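Local coordinates for protein chlorella virus DNA ligase-adenylate (Chlorella virus, PDB 1FVI) that probably seals nicks in duplex DNA in an ATP-dependent reaction, and carries AMP as a covalent enzyme-adenylate intermediate, at residues S32-Q35 and T36-S40; K106-I109 and D110-D114; V139-N143 and I144-L148. The protein carries 1 engineered substitution. All coordinates share one frame; numbering follows the deposited sequence.

Contact 1: residues S32-Q35 and T36-S40; sequences SVKQ and TQMLS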
loop_
_atom_site.group_PDB
_atom_site.type_symbol
_atom_site.label_atom_id
_atom_site.label_comp_id
_atom_site.label_asym_id
_atom_site.label_seq_id
_atom_site.Cartn_x
_atom_site.Cartn_y
_atom_site.Cartn_z
ATOM N N SER A 32 -5.222 -3.816 -12.075
ATOM C CA SER A 32 -6.338 -3.645 -12.995
ATOM C C SER A 32 -6.287 -2.329 -13.757
ATOM O O SER A 32 -6.084 -1.253 -13.183
ATOM C CB SER A 32 -7.672 -3.762 -12.247
ATOM O OG SER A 32 -8.679 -4.263 -13.102
ATOM N N VAL A 33 -6.449 -2.440 -15.068
ATOM C CA VAL A 33 -6.445 -1.289 -15.931
ATOM C C VAL A 33 -7.791 -1.171 -16.629
ATOM O O VAL A 33 -8.397 -2.165 -17.029
ATOM C CB VAL A 33 -5.345 -1.397 -16.992
ATOM C CG1 VAL A 33 -5.416 -0.205 -17.951
ATOM C CG2 VAL A 33 -3.974 -1.474 -16.334
ATOM N N LYS A 34 -8.255 0.064 -16.741
ATOM C CA LYS A 34 -9.506 0.381 -17.419
ATOM C C LYS A 34 -9.247 0.628 -18.901
ATOM O O LYS A 34 -8.653 1.636 -19.295
ATOM C CB LYS A 34 -10.151 1.623 -16.793
ATOM C CG LYS A 34 -11.267 2.236 -17.601
ATOM C CD LYS A 34 -12.343 1.241 -17.906
ATOM C CE LYS A 34 -13.353 1.855 -18.861
ATOM N NZ LYS A 34 -13.976 3.105 -18.329
ATOM N N GLN A 35 -9.649 -0.339 -19.706
ATOM C CA GLN A 35 -9.516 -0.246 -21.145
ATOM C C GLN A 35 -10.748 -0.928 -21.734
ATOM O O GLN A 35 -10.756 -2.151 -21.928
ATOM C CB GLN A 35 -8.228 -0.914 -21.617
ATOM C CG GLN A 35 -7.907 -0.623 -23.065
ATOM C CD GLN A 35 -6.433 -0.458 -23.294
ATOM O OE1 GLN A 35 -5.734 -1.417 -23.594
ATOM N NE2 GLN A 35 -5.948 0.762 -23.146
ATOM N N THR A 36 -11.800 -0.115 -21.920
ATOM C CA THR A 36 -13.112 -0.511 -22.439
ATOM C C THR A 36 -13.877 -1.138 -21.269
ATOM O O THR A 36 -15.040 -0.825 -21.027
ATOM C CB THR A 36 -12.999 -1.484 -23.644
ATOM O OG1 THR A 36 -11.982 -1.017 -24.544
ATOM C CG2 THR A 36 -14.329 -1.562 -24.407
ATOM N N GLN A 37 -13.193 -2.023 -20.548
ATOM C CA GLN A 37 -13.698 -2.691 -19.352
ATOM C C GLN A 37 -12.478 -2.939 -18.446
ATOM O O GLN A 37 -11.348 -2.649 -18.845
ATOM C CB GLN A 37 -14.359 -4.016 -19.700
ATOM C CG GLN A 37 -13.437 -5.041 -20.324
ATOM C CD GLN A 37 -14.135 -6.358 -20.607
ATOM O OE1 GLN A 37 -13.740 -7.095 -21.511
ATOM N NE2 GLN A 37 -15.169 -6.672 -19.820
ATOM N N MET A 38 -12.694 -3.447 -17.233
ATOM C CA MET A 38 -11.569 -3.719 -16.335
ATOM C C MET A 38 -10.805 -4.973 -16.746
ATOM O O MET A 38 -11.386 -6.047 -16.934
ATOM C CB MET A 38 -12.008 -3.814 -14.877
ATOM C CG MET A 38 -12.626 -2.538 -14.340
ATOM S SD MET A 38 -11.758 -0.987 -14.749
ATOM C CE MET A 38 -10.379 -0.988 -13.621
ATOM N N LEU A 39 -9.501 -4.790 -16.945
ATOM C CA LEU A 39 -8.587 -5.847 -17.359
ATOM C C LEU A 39 -7.576 -6.139 -16.240
ATOM O O LEU A 39 -7.288 -5.279 -15.398
ATOM C CB LEU A 39 -7.822 -5.392 -18.617
ATOM C CG LEU A 39 -8.413 -5.449 -20.040
ATOM C CD1 LEU A 39 -9.910 -5.300 -20.070
ATOM C CD2 LEU A 39 -7.751 -4.389 -20.902
ATOM N N SER A 40 -7.065 -7.364 -16.214
ATOM C CA SER A 40 -6.055 -7.743 -15.226
ATOM C C SER A 40 -4.676 -7.492 -15.873
ATOM O O SER A 40 -4.599 -6.882 -16.955
ATOM C CB SER A 40 -6.220 -9.211 -14.828
ATOM O OG SER A 40 -5.913 -10.057 -15.912
#
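Lys-34 and Met-38 face each other across the beta hairpin that pairs strand 30-34 with strand 38-39, and their side chains cross at about a right angle. The lysine leads off with CG anti to its own N (chi1 166°); the bend at chi2 keeps CD beside the methionine sulfur, and the bend at chi4 turns NZ off toward Leu-59 and Thr-56. Its CB rests on the sulfur, with Lys-34 CB to Met-38 SD at 3.7 Å, and CE passes near the carbonyl oxygen of Thr-36 in the turn. The carbonyl oxygens of Leu-59 and Thr-56, at the end of helix 49-58, accept from NZ. A long flexible lysine suits this place, since its methylenes pack on the buried thioether while its charge reaches a helix terminus. Met-38 bends at chi2 and chi3, which brings CE near Ser-32 OG. On the other sheet face, Leu-39 CD2 lies against Gln-35 CB at 3.6 Å. Val-33 and Leu-39 form a hydrogen-bonded antiparallel pair, Leu-39 N to Val-33 O being 2.8 Å, while Lys-34 and Met-38 are the adjoining non-hydrogen-bonded pair. The turn is tied by Gln-35 N to Gln-37 O at 3.0 Å. Leu-39 O is gripped twice: Val-33 N reaches it at 3.0 Å from one side of the carbonyl plane, and the small hydroxyl Ser-32 OG donates at 2.9 Å from the opposite side.

Contact 2: residues K106-I109 and D110-D114; sequences KKYI and DRVED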
loop_
_atom_site.group_PDB
_atom_site.type_symbol
_atom_site.label_atom_id
_atom_site.label_comp_id
_atom_site.label_asym_id
_atom_site.label_seq_id
_atom_site.Cartn_x
_atom_site.Cartn_y
_atom_site.Cartn_z
ATOM N N LYS A 106 3.270 11.416 -21.948
ATOM C CA LYS A 106 3.032 12.509 -21.009
ATOM C C LYS A 106 3.735 12.132 -19.693
ATOM O O LYS A 106 3.652 10.987 -19.251
ATOM C CB LYS A 106 1.532 12.699 -20.765
ATOM C CG LYS A 106 1.221 13.670 -19.628
ATOM C CD LYS A 106 -0.258 13.721 -19.273
ATOM C CE LYS A 106 -1.076 14.470 -20.310
ATOM N NZ LYS A 106 -1.787 15.629 -19.694
ATOM N N LYS A 107 4.462 13.075 -19.100
ATOM C CA LYS A 107 5.194 12.829 -17.847
ATOM C C LYS A 107 4.310 12.372 -16.693
ATOM O O LYS A 107 3.206 12.884 -16.508
ATOM C CB LYS A 107 5.973 14.079 -17.429
ATOM C CG LYS A 107 6.952 14.564 -18.492
ATOM C CD LYS A 107 7.874 15.668 -17.992
ATOM C CE LYS A 107 7.095 16.913 -17.607
ATOM N NZ LYS A 107 7.966 17.922 -16.944
ATOM N N TYR A 108 4.826 11.433 -15.902
ATOM C CA TYR A 108 4.111 10.886 -14.749
ATOM C C TYR A 108 3.417 11.920 -13.851
ATOM O O TYR A 108 2.236 11.749 -13.526
ATOM C CB TYR A 108 5.032 9.985 -13.915
ATOM C CG TYR A 108 4.424 9.543 -12.599
ATOM C CD1 TYR A 108 3.200 8.866 -12.562
ATOM C CD2 TYR A 108 5.064 9.825 -11.389
ATOM C CE1 TYR A 108 2.633 8.479 -11.342
ATOM C CE2 TYR A 108 4.509 9.446 -10.171
ATOM C CZ TYR A 108 3.298 8.771 -10.152
ATOM O OH TYR A 108 2.769 8.353 -8.954
ATOM N N ILE A 109 4.129 12.971 -13.438
ATOM C CA ILE A 109 3.516 14.000 -12.594
ATOM C C ILE A 109 2.276 14.587 -13.263
ATOM O O ILE A 109 1.315 14.966 -12.590
ATOM C CB ILE A 109 4.450 15.217 -12.339
ATOM C CG1 ILE A 109 5.390 15.452 -13.524
ATOM C CG2 ILE A 109 5.124 15.120 -11.005
ATOM C CD1 ILE A 109 6.069 16.800 -13.478
ATOM N N ASP A 110 2.348 14.723 -14.587
ATOM C CA ASP A 110 1.273 15.292 -15.378
ATOM C C ASP A 110 0.056 14.381 -15.490
ATOM O O ASP A 110 -1.087 14.852 -15.468
ATOM C CB ASP A 110 1.817 15.675 -16.751
ATOM C CG ASP A 110 2.807 16.831 -16.677
ATOM O OD1 ASP A 110 2.724 17.616 -15.711
ATOM O OD2 ASP A 110 3.662 16.966 -17.572
ATOM N N ARG A 111 0.294 13.082 -15.637
ATOM C CA ARG A 111 -0.805 12.120 -15.706
ATOM C C ARG A 111 -1.499 12.103 -14.338
ATOM O O ARG A 111 -2.707 11.963 -14.259
ATOM C CB ARG A 111 -0.291 10.720 -16.080
ATOM C CG ARG A 111 0.459 10.676 -17.426
ATOM C CD ARG A 111 0.634 9.262 -17.976
ATOM N NE ARG A 111 1.266 8.340 -17.036
ATOM C CZ ARG A 111 2.579 8.169 -16.900
ATOM N NH1 ARG A 111 3.431 8.855 -17.646
ATOM N NH2 ARG A 111 3.043 7.315 -15.998
ATOM N N VAL A 112 -0.724 12.256 -13.266
ATOM C CA VAL A 112 -1.277 12.283 -11.920
ATOM C C VAL A 112 -2.185 13.504 -11.782
ATOM O O VAL A 112 -3.256 13.419 -11.178
ATOM C CB VAL A 112 -0.167 12.336 -10.847
ATOM C CG1 VAL A 112 -0.767 12.606 -9.468
ATOM C CG2 VAL A 112 0.597 11.028 -10.832
ATOM N N GLU A 113 -1.761 14.626 -12.364
ATOM C CA GLU A 113 -2.548 15.853 -12.334
ATOM C C GLU A 113 -3.844 15.674 -13.122
ATOM O O GLU A 113 -4.866 16.268 -12.789
ATOM C CB GLU A 113 -1.737 17.003 -12.908
ATOM C CG GLU A 113 -2.406 18.351 -12.765
ATOM C CD GLU A 113 -2.616 18.760 -11.324
ATOM O OE1 GLU A 113 -3.587 19.511 -11.081
ATOM O OE2 GLU A 113 -1.818 18.349 -10.442
ATOM N N ASP A 114 -3.790 14.869 -14.182
ATOM C CA ASP A 114 -4.982 14.566 -14.972
ATOM C C ASP A 114 -5.998 13.833 -14.073
ATOM O O ASP A 114 -7.196 14.146 -14.078
ATOM C CB ASP A 114 -4.642 13.656 -16.161
ATOM C CG ASP A 114 -4.051 14.406 -17.342
ATOM O OD1 ASP A 114 -4.145 15.653 -17.411
ATOM O OD2 ASP A 114 -3.495 13.727 -18.225
HETATM O O HOH W 1 4.136 15.800 -19.829
#
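The shortest direct polar bond joins Arg-111 NH1 to the carbonyl oxygen Lys-106 O over 2.7 Å; the acceptor lies in the guanidinium plane, and NH1 approaches nearly in line with the C=O bond. The second firm link is a salt bridge from Lys-106 NZ to Asp-114 OD2, 2.9 Å long and meeting the carboxylate on the syn side; the bond to OD1 is weak. Lysine has the length to span from the residue before the N-cap to the helix's second turn, and its aliphatic part is used on the way: CG packs on Asp-110 CB and CD on Arg-111 CG, at 3.6 Å each, the lysine and arginine chains sliding past each other in opposite directions.

At the helix start, Lys-107 holds the N-cap position. Its carbonyl oxygen accepts from Arg-111 N at 3.0 Å, and a water that accepts from Lys-107 N donates to Asp-110 OD2 at 2.6 Å. An aspartate in the first turn suits the helix dipole, whose positive end would probably favour its negative charge.

Further out, Tyr-108 CA covers one face of the Arg-111 guanidinium. With chi1 at 172° the tyrosine ring is carried out beside the next turn, where Val-112 CG2 sits over one face, 3.3 Å from Tyr-108 CE1; a branched aliphatic residue offers the compact methyl this face receives.

The helix is the crossover of a beta-alpha-beta unit between strands 92-99 and 131-135. Arg-111 also forms a salt bridge with Asp-98 of the first of these strands, while Tyr-108 packs on Leu-22 of strand 21-25 and, with Val-112, on Pro-138, the Tyr-108 side chain about 4 Å from that of the AMP-binding Thr-24.

Contact 3: residues V139-N143 and I144-L148; sequences VEINN and ITELL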
loop_
_atom_site.group_PDB
_atom_site.type_symbol
_atom_site.label_atom_id
_atom_site.label_comp_id
_atom_site.label_asym_id
_atom_site.label_seq_id
_atom_site.Cartn_x
_atom_site.Cartn_y
_atom_site.Cartn_z
ATOM N N VAL A 139 4.048 10.962 -3.018
ATOM C CA VAL A 139 4.724 11.784 -2.026
ATOM C C VAL A 139 6.072 12.140 -2.631
ATOM O O VAL A 139 6.696 11.293 -3.247
ATOM C CB VAL A 139 5.010 10.967 -0.738
ATOM C CG1 VAL A 139 5.886 11.764 0.213
ATOM C CG2 VAL A 139 3.717 10.582 -0.059
ATOM N N GLU A 140 6.499 13.390 -2.495
ATOM C CA GLU A 140 7.803 13.793 -3.000
ATOM C C GLU A 140 8.818 13.530 -1.886
ATOM O O GLU A 140 8.687 14.050 -0.786
ATOM C CB GLU A 140 7.821 15.268 -3.397
ATOM C CG GLU A 140 9.180 15.748 -3.919
ATOM C CD GLU A 140 9.166 17.203 -4.382
ATOM O OE1 GLU A 140 9.781 17.502 -5.436
ATOM O OE2 GLU A 140 8.539 18.045 -3.693
ATOM N N ILE A 141 9.773 12.645 -2.167
ATOM C CA ILE A 141 10.822 12.264 -1.225
ATOM C C ILE A 141 12.102 12.941 -1.738
ATOM O O ILE A 141 12.399 12.887 -2.936
ATOM C CB ILE A 141 10.997 10.705 -1.197
ATOM C CG1 ILE A 141 9.677 10.016 -0.826
ATOM C CG2 ILE A 141 12.147 10.293 -0.287
ATOM C CD1 ILE A 141 9.174 10.313 0.565
ATOM N N ASN A 142 12.873 13.538 -0.828
ATOM C CA ASN A 142 14.080 14.256 -1.207
ATOM C C ASN A 142 15.398 13.614 -0.861
ATOM O O ASN A 142 16.428 13.976 -1.435
ATOM C CB ASN A 142 14.050 15.653 -0.605
ATOM C CG ASN A 142 12.943 16.506 -1.172
ATOM O OD1 ASN A 142 12.692 16.511 -2.382
ATOM N ND2 ASN A 142 12.276 17.239 -0.304
ATOM N N ASN A 143 15.382 12.698 0.105
ATOM C CA ASN A 143 16.609 12.031 0.550
ATOM C C ASN A 143 16.351 10.620 1.111
ATOM O O ASN A 143 15.193 10.197 1.276
ATOM C CB ASN A 143 17.373 12.907 1.576
ATOM C CG ASN A 143 16.513 13.319 2.775
ATOM O OD1 ASN A 143 16.212 14.503 2.970
ATOM N ND2 ASN A 143 16.107 12.346 3.567
ATOM N N ILE A 144 17.438 9.896 1.383
ATOM C CA ILE A 144 17.364 8.527 1.911
ATOM C C ILE A 144 16.604 8.401 3.248
ATOM O O ILE A 144 15.832 7.468 3.441
ATOM C CB ILE A 144 18.791 7.912 2.011
ATOM C CG1 ILE A 144 19.329 7.671 0.597
ATOM C CG2 ILE A 144 18.784 6.638 2.886
ATOM C CD1 ILE A 144 20.732 7.201 0.537
ATOM N N THR A 145 16.817 9.350 4.150
ATOM C CA THR A 145 16.138 9.355 5.440
ATOM C C THR A 145 14.640 9.439 5.206
ATOM O O THR A 145 13.865 8.712 5.831
ATOM C CB THR A 145 16.570 10.565 6.261
ATOM O OG1 THR A 145 17.996 10.679 6.198
ATOM C CG2 THR A 145 16.125 10.425 7.715
ATOM N N GLU A 146 14.243 10.316 4.289
ATOM C CA GLU A 146 12.837 10.469 3.946
ATOM C C GLU A 146 12.249 9.204 3.317
ATOM O O GLU A 146 11.095 8.848 3.595
ATOM C CB GLU A 146 12.631 11.678 3.043
ATOM C CG GLU A 146 12.595 13.004 3.815
ATOM C CD GLU A 146 12.227 14.200 2.948
ATOM O OE1 GLU A 146 11.809 14.011 1.793
ATOM O OE2 GLU A 146 12.367 15.342 3.419
ATOM N N LEU A 147 13.048 8.516 2.499
ATOM C CA LEU A 147 12.624 7.268 1.852
ATOM C C LEU A 147 12.344 6.173 2.895
ATOM O O LEU A 147 11.297 5.528 2.872
ATOM C CB LEU A 147 13.696 6.772 0.866
ATOM C CG LEU A 147 13.268 6.444 -0.575
ATOM C CD1 LEU A 147 14.265 5.490 -1.214
ATOM C CD2 LEU A 147 11.891 5.843 -0.607
ATOM N N LEU A 148 13.301 5.947 3.793
ATOM C CA LEU A 148 13.136 4.957 4.859
ATOM C C LEU A 148 11.967 5.287 5.813
ATOM O O LEU A 148 11.206 4.395 6.198
ATOM C CB LEU A 148 14.442 4.834 5.633
ATOM C CG LEU A 148 15.506 4.221 4.731
ATOM C CD1 LEU A 148 16.861 4.386 5.346
ATOM C CD2 LEU A 148 15.173 2.766 4.472
HETATM O O HOH W 2 12.755 17.680 2.320
#
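Glu-146 OE1 takes the backbone N-H of Asn-142 across 2.9 Å, the donor standing above the carboxylate plane and the bond fairly straight at 159°. The other oxygen of the same carboxylate, Glu-146 OE2, accepts from a water at 2.6 Å, and that water in turn accepts from Asn-142 ND2 at 2.7 Å. One glutamate thus holds the backbone of Asn-142 directly and its side chain through a water; the two side chains run side by side, their amide and carboxylate planes 47° apart. Its length suits the task: CG lies anti to the carbonyl carbon, and from there the extended chain runs from the first helical turn back to the strand's end.

This is a strand-to-helix connection with Asn-143 at the N-cap, a position asparagine commonly fills. Its carbonyl oxygen opens the helical bonding pattern, accepting from Leu-147 N at 3.0 Å.

Beneath the polar layer, the CG2 methyl of the beta-branched Ile-141 tucks against the helix backbone, 3.4 Å from Leu-147 N and 3.6 Å from Glu-146 CB, with Leu-147 CB close by at 4.0 Å. Strand 139-141 and helix 144-148 run at 140° to each other. The strand is an edge of its sheet, pairing with strand 21-25, while Ile-141 packs on Phe-19, Cys-21 and Tyr-150, and Leu-147 and Ile-144 rest on Ile-14 before that strand.

How the contacts relate
All three contacts lie within the ATP-dependent DNA ligase domain, in the chain order 1, 2, 3, and none touches another. Contact 1 is the edge hairpin of a mixed sheet that also holds strands 92-99 and 131-135; contact 2 begins the helix connecting those two strands. Contact 3 follows at the edge of the second mixed sheet, where strand 139-141 pairs with strand 21-25. The centres of contacts 1 and 2 are about 19 Å apart and those of 2 and 3 about 20 Å, against 32 Å between 1 and 3. Contact 2 meets both sheets, through Asp-98 of one and Leu-22 of the other; the AMP lies between them, and strand 21-25 carries AMP-binding Thr-24 and Pro-25.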